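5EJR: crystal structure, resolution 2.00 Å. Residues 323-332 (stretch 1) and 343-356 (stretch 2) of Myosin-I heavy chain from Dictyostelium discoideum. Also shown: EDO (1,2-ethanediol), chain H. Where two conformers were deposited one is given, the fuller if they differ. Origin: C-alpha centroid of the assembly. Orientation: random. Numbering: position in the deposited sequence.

Stretch 1, residues 323-332: TYCQIRDEWM
Stretch 2 (343-356) DSSIIAAILIQLLY

No direct hydrogen bond joins these two helices; their polar link is a single water. Water 1 accepts from Arg328 NH2 at 2.8 Å and donates to Leu351 O, also at 2.8 Å, so an arginine of one helix reaches a backbone carbonyl of the other.

Residues 323-332 and 343-355 are both α-helical, with regular i to i+4 backbone hydrogen bonds. Their N-to-C directions differ by 132°, a splayed, roughly antiparallel crossing, and the axes come no closer than 12.9 Å. Register is set by Arg328 opposite Leu351 (CA to CA 8.8 Å) and Trp331 opposite Ile347 (CA to CA 9.6 Å). Tyr356 leaves helical geometry at phi/psi -126/75.

The gap is spanned largely by long side chains from the first helix. Tyr324, Arg328 and Trp331, spaced at i, i+4 and i+7, all have chi1 t. Trp331 (chi1 166°, chi2 -108°) has the most surface covered by the other stretch, 92 Å²: Ile347 CG2 lies over its face, 3.9 Å from the five-membered-ring centroid, a CH-pi contact that suits a methyl against an electron-rich ring. Small Ser344 (m) meets the indole edge, its OG 3.7 Å from Trp331 CH2, while Leu351 CD1 approaches Trp331 CD1 at 3.7 Å.

Leu351 (m, t) is the shared apolar partner. Leu351 CD2 sits at the edge of the Tyr324 ring, 3.5 Å from Tyr324 OH, and Leu351 CD1 lies over one face of the Arg328 guanidinium. Tyr324 (chi2 67°) also receives Leu354 (m, t), whose CD1 is 3.9 Å from Tyr324 CZ.

Arg328 starts sideways, but its extended t, t, t chain with chi4 -89° brings its end across, where NH2 lies 3.8 Å from Leu355 CD1. The planar guanidinium can thus pack against leucine methyls while its NH2 bonds to the water.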

# COMPACT_ATOMS: atom_id res chain seq x y z
N THR A 323 8.06 -21.68 3.52
CA THR A 323 9.34 -21.27 4.09
C THR A 323 10.49 -21.84 3.30
O THR A 323 11.42 -21.10 2.96
CB THR A 323 9.42 -21.64 5.58
OG1 THR A 323 8.33 -21.01 6.24
CG2 THR A 323 10.74 -21.19 6.21
N TYR A 324 10.46 -23.17 3.05
CA TYR A 324 11.52 -23.84 2.30
C TYR A 324 11.65 -23.16 0.91
O TYR A 324 12.75 -22.80 0.53
CB TYR A 324 11.24 -25.36 2.17
CG TYR A 324 12.04 -25.98 1.05
CD1 TYR A 324 13.43 -26.07 1.13
CD2 TYR A 324 11.43 -26.40 -0.12
CE1 TYR A 324 14.18 -26.60 0.09
CE2 TYR A 324 12.17 -26.89 -1.19
CZ TYR A 324 13.55 -26.96 -1.09
OH TYR A 324 14.27 -27.48 -2.13
N CYS A 325 10.52 -23.02 0.20
CA CYS A 325 10.38 -22.39 -1.11
C CYS A 325 11.00 -20.97 -1.11
O CYS A 325 11.71 -20.62 -2.04
CB CYS A 325 8.92 -22.38 -1.53
SG CYS A 325 8.60 -21.69 -3.17
N GLN A 326 10.77 -20.18 -0.03
CA GLN A 326 11.28 -18.80 0.09
C GLN A 326 12.80 -18.78 0.28
O GLN A 326 13.46 -17.99 -0.37
CB GLN A 326 10.58 -18.05 1.24
CG GLN A 326 11.06 -16.61 1.40
CD GLN A 326 10.23 -15.90 2.42
OE1 GLN A 326 9.01 -15.94 2.39
NE2 GLN A 326 10.88 -15.26 3.36
N ILE A 327 13.34 -19.65 1.13
CA ILE A 327 14.79 -19.69 1.39
C ILE A 327 15.51 -20.21 0.13
O ILE A 327 16.59 -19.71 -0.20
CB ILE A 327 15.09 -20.54 2.64
CG1 ILE A 327 14.41 -19.89 3.89
CG2 ILE A 327 16.62 -20.69 2.86
CD1 ILE A 327 14.15 -20.90 5.02
N ARG A 328 14.92 -21.21 -0.54
CA ARG A 328 15.48 -21.79 -1.77
C ARG A 328 15.56 -20.72 -2.85
O ARG A 328 16.57 -20.62 -3.53
CB ARG A 328 14.66 -22.99 -2.28
CG ARG A 328 15.49 -23.87 -3.25
CD ARG A 328 14.58 -24.74 -4.09
NE ARG A 328 15.31 -25.74 -4.88
CZ ARG A 328 15.78 -25.52 -6.12
NH1 ARG A 328 15.64 -24.33 -6.69
NH2 ARG A 328 16.41 -26.49 -6.78
N ASP A 329 14.50 -19.90 -2.99
CA ASP A 329 14.43 -18.80 -3.97
C ASP A 329 15.49 -17.75 -3.71
O ASP A 329 16.16 -17.28 -4.66
CB ASP A 329 13.03 -18.20 -4.01
CG ASP A 329 12.92 -17.03 -4.97
OD1 ASP A 329 12.79 -17.27 -6.18
OD2 ASP A 329 13.01 -15.87 -4.50
N GLU A 330 15.70 -17.39 -2.42
CA GLU A 330 16.72 -16.41 -2.02
C GLU A 330 18.11 -16.96 -2.32
O GLU A 330 19.00 -16.21 -2.77
CB GLU A 330 16.59 -16.09 -0.51
CG GLU A 330 15.36 -15.26 -0.22
CD GLU A 330 14.97 -15.21 1.24
OE1 GLU A 330 14.26 -14.26 1.63
OE2 GLU A 330 15.34 -16.14 2.00
N TRP A 331 18.31 -18.27 -2.05
CA TRP A 331 19.56 -18.96 -2.38
C TRP A 331 19.76 -18.88 -3.91
O TRP A 331 20.86 -18.55 -4.35
CB TRP A 331 19.49 -20.43 -1.98
CG TRP A 331 20.57 -21.31 -2.57
CD1 TRP A 331 20.42 -22.24 -3.55
CD2 TRP A 331 21.96 -21.28 -2.24
NE1 TRP A 331 21.64 -22.81 -3.85
CE2 TRP A 331 22.61 -22.22 -3.08
CE3 TRP A 331 22.74 -20.52 -1.34
CZ2 TRP A 331 23.99 -22.49 -2.98
CZ3 TRP A 331 24.10 -20.78 -1.25
CH2 TRP A 331 24.72 -21.72 -2.10
N MET A 332 18.71 -19.17 -4.70
CA MET A 332 18.84 -19.16 -6.17
C MET A 332 19.05 -17.75 -6.78
O MET A 332 19.57 -17.65 -7.89
CB MET A 332 17.69 -19.88 -6.87
CG MET A 332 17.78 -21.39 -6.75
SD MET A 332 19.39 -22.17 -7.12
CE MET A 332 19.52 -21.94 -8.94
N ASP A 343 30.83 -25.76 1.05
CA ASP A 343 29.49 -25.55 1.59
C ASP A 343 28.46 -25.43 0.48
O ASP A 343 27.35 -25.97 0.63
CB ASP A 343 29.44 -24.27 2.46
CG ASP A 343 30.31 -24.30 3.70
OD1 ASP A 343 30.66 -25.41 4.17
OD2 ASP A 343 30.65 -23.20 4.22
N SER A 344 28.82 -24.74 -0.63
CA SER A 344 27.87 -24.58 -1.74
C SER A 344 27.60 -25.90 -2.43
O SER A 344 26.48 -26.13 -2.89
CB SER A 344 28.38 -23.56 -2.76
OG SER A 344 28.41 -22.25 -2.22
N SER A 345 28.64 -26.72 -2.58
CA SER A 345 28.58 -28.06 -3.19
C SER A 345 27.71 -28.97 -2.33
O SER A 345 26.99 -29.80 -2.85
CB SER A 345 29.99 -28.64 -3.30
OG SER A 345 30.65 -27.99 -4.37
N ILE A 346 27.78 -28.82 -1.00
CA ILE A 346 26.92 -29.62 -0.08
C ILE A 346 25.46 -29.19 -0.29
O ILE A 346 24.58 -30.04 -0.37
CB ILE A 346 27.39 -29.47 1.41
CG1 ILE A 346 28.75 -30.16 1.62
CG2 ILE A 346 26.34 -30.06 2.41
CD1 ILE A 346 29.60 -29.67 2.87
N ILE A 347 25.23 -27.86 -0.43
CA ILE A 347 23.89 -27.31 -0.65
C ILE A 347 23.35 -27.82 -1.96
O ILE A 347 22.23 -28.33 -2.02
CB ILE A 347 23.85 -25.76 -0.53
CG1 ILE A 347 24.08 -25.34 0.96
CG2 ILE A 347 22.50 -25.19 -1.05
CD1 ILE A 347 24.66 -23.85 1.15
N ALA A 348 24.17 -27.72 -3.02
CA ALA A 348 23.80 -28.21 -4.35
C ALA A 348 23.46 -29.70 -4.28
O ALA A 348 22.39 -30.07 -4.74
CB ALA A 348 24.94 -27.93 -5.32
N ALA A 349 24.26 -30.52 -3.53
CA ALA A 349 23.98 -31.97 -3.38
C ALA A 349 22.62 -32.26 -2.76
O ALA A 349 21.90 -33.12 -3.28
CB ALA A 349 25.09 -32.68 -2.62
N ILE A 350 22.25 -31.52 -1.68
CA ILE A 350 20.95 -31.69 -1.02
C ILE A 350 19.84 -31.33 -1.95
O ILE A 350 18.87 -32.06 -2.05
CB ILE A 350 20.87 -30.86 0.30
CG1 ILE A 350 21.86 -31.37 1.34
CG2 ILE A 350 19.43 -30.87 0.86
CD1 ILE A 350 22.11 -30.37 2.43
N LEU A 351 19.93 -30.15 -2.59
CA LEU A 351 18.90 -29.67 -3.50
C LEU A 351 18.71 -30.59 -4.70
O LEU A 351 17.58 -30.71 -5.19
CB LEU A 351 19.17 -28.21 -3.93
CG LEU A 351 19.11 -27.14 -2.80
CD1 LEU A 351 19.26 -25.76 -3.37
CD2 LEU A 351 17.79 -27.19 -2.06
N ILE A 352 19.78 -31.25 -5.15
CA ILE A 352 19.69 -32.24 -6.26
C ILE A 352 18.90 -33.47 -5.75
O ILE A 352 17.97 -33.91 -6.42
CB ILE A 352 21.11 -32.60 -6.81
CG1 ILE A 352 21.66 -31.43 -7.66
CG2 ILE A 352 21.08 -33.93 -7.64
CD1 ILE A 352 23.18 -31.49 -7.94
N GLN A 353 19.18 -33.94 -4.53
CA GLN A 353 18.45 -35.09 -3.96
C GLN A 353 16.96 -34.75 -3.81
O GLN A 353 16.10 -35.63 -3.99
CB GLN A 353 19.10 -35.57 -2.65
CG GLN A 353 18.65 -37.00 -2.27
CD GLN A 353 19.19 -37.52 -0.96
OE1 GLN A 353 20.14 -37.00 -0.39
NE2 GLN A 353 18.61 -38.60 -0.47
N LEU A 354 16.63 -33.46 -3.57
CA LEU A 354 15.24 -33.03 -3.48
C LEU A 354 14.57 -33.01 -4.87
O LEU A 354 13.39 -33.32 -4.98
CB LEU A 354 15.10 -31.67 -2.77
CG LEU A 354 15.16 -31.70 -1.23
CD1 LEU A 354 15.47 -30.31 -0.65
CD2 LEU A 354 13.88 -32.21 -0.64
N LEU A 355 15.29 -32.62 -5.92
CA LEU A 355 14.74 -32.61 -7.27
C LEU A 355 14.64 -34.03 -7.86
O LEU A 355 13.74 -34.32 -8.64
CB LEU A 355 15.64 -31.79 -8.21
CG LEU A 355 15.63 -30.30 -8.08
CD1 LEU A 355 16.80 -29.70 -8.86
CD2 LEU A 355 14.30 -29.73 -8.58
N TYR A 356 15.60 -34.90 -7.52
CA TYR A 356 15.70 -36.26 -8.05
C TYR A 356 15.77 -37.31 -6.94
O TYR A 356 16.85 -37.84 -6.68
CB TYR A 356 16.89 -36.34 -9.04
CG TYR A 356 16.82 -35.27 -10.11
CD1 TYR A 356 15.92 -35.37 -11.17
CD2 TYR A 356 17.64 -34.15 -10.06
CE1 TYR A 356 15.84 -34.39 -12.15
CE2 TYR A 356 17.55 -33.14 -11.02
CZ TYR A 356 16.66 -33.28 -12.08
OH TYR A 356 16.60 -32.29 -13.04
C1 EDO H . 15.56 -15.88 5.64
O1 EDO H . 15.89 -14.51 5.69
C2 EDO H . 14.17 -16.24 5.03
O2 EDO H . 13.68 -15.36 4.03
O HOH W 1 15.77 -28.55 -5.01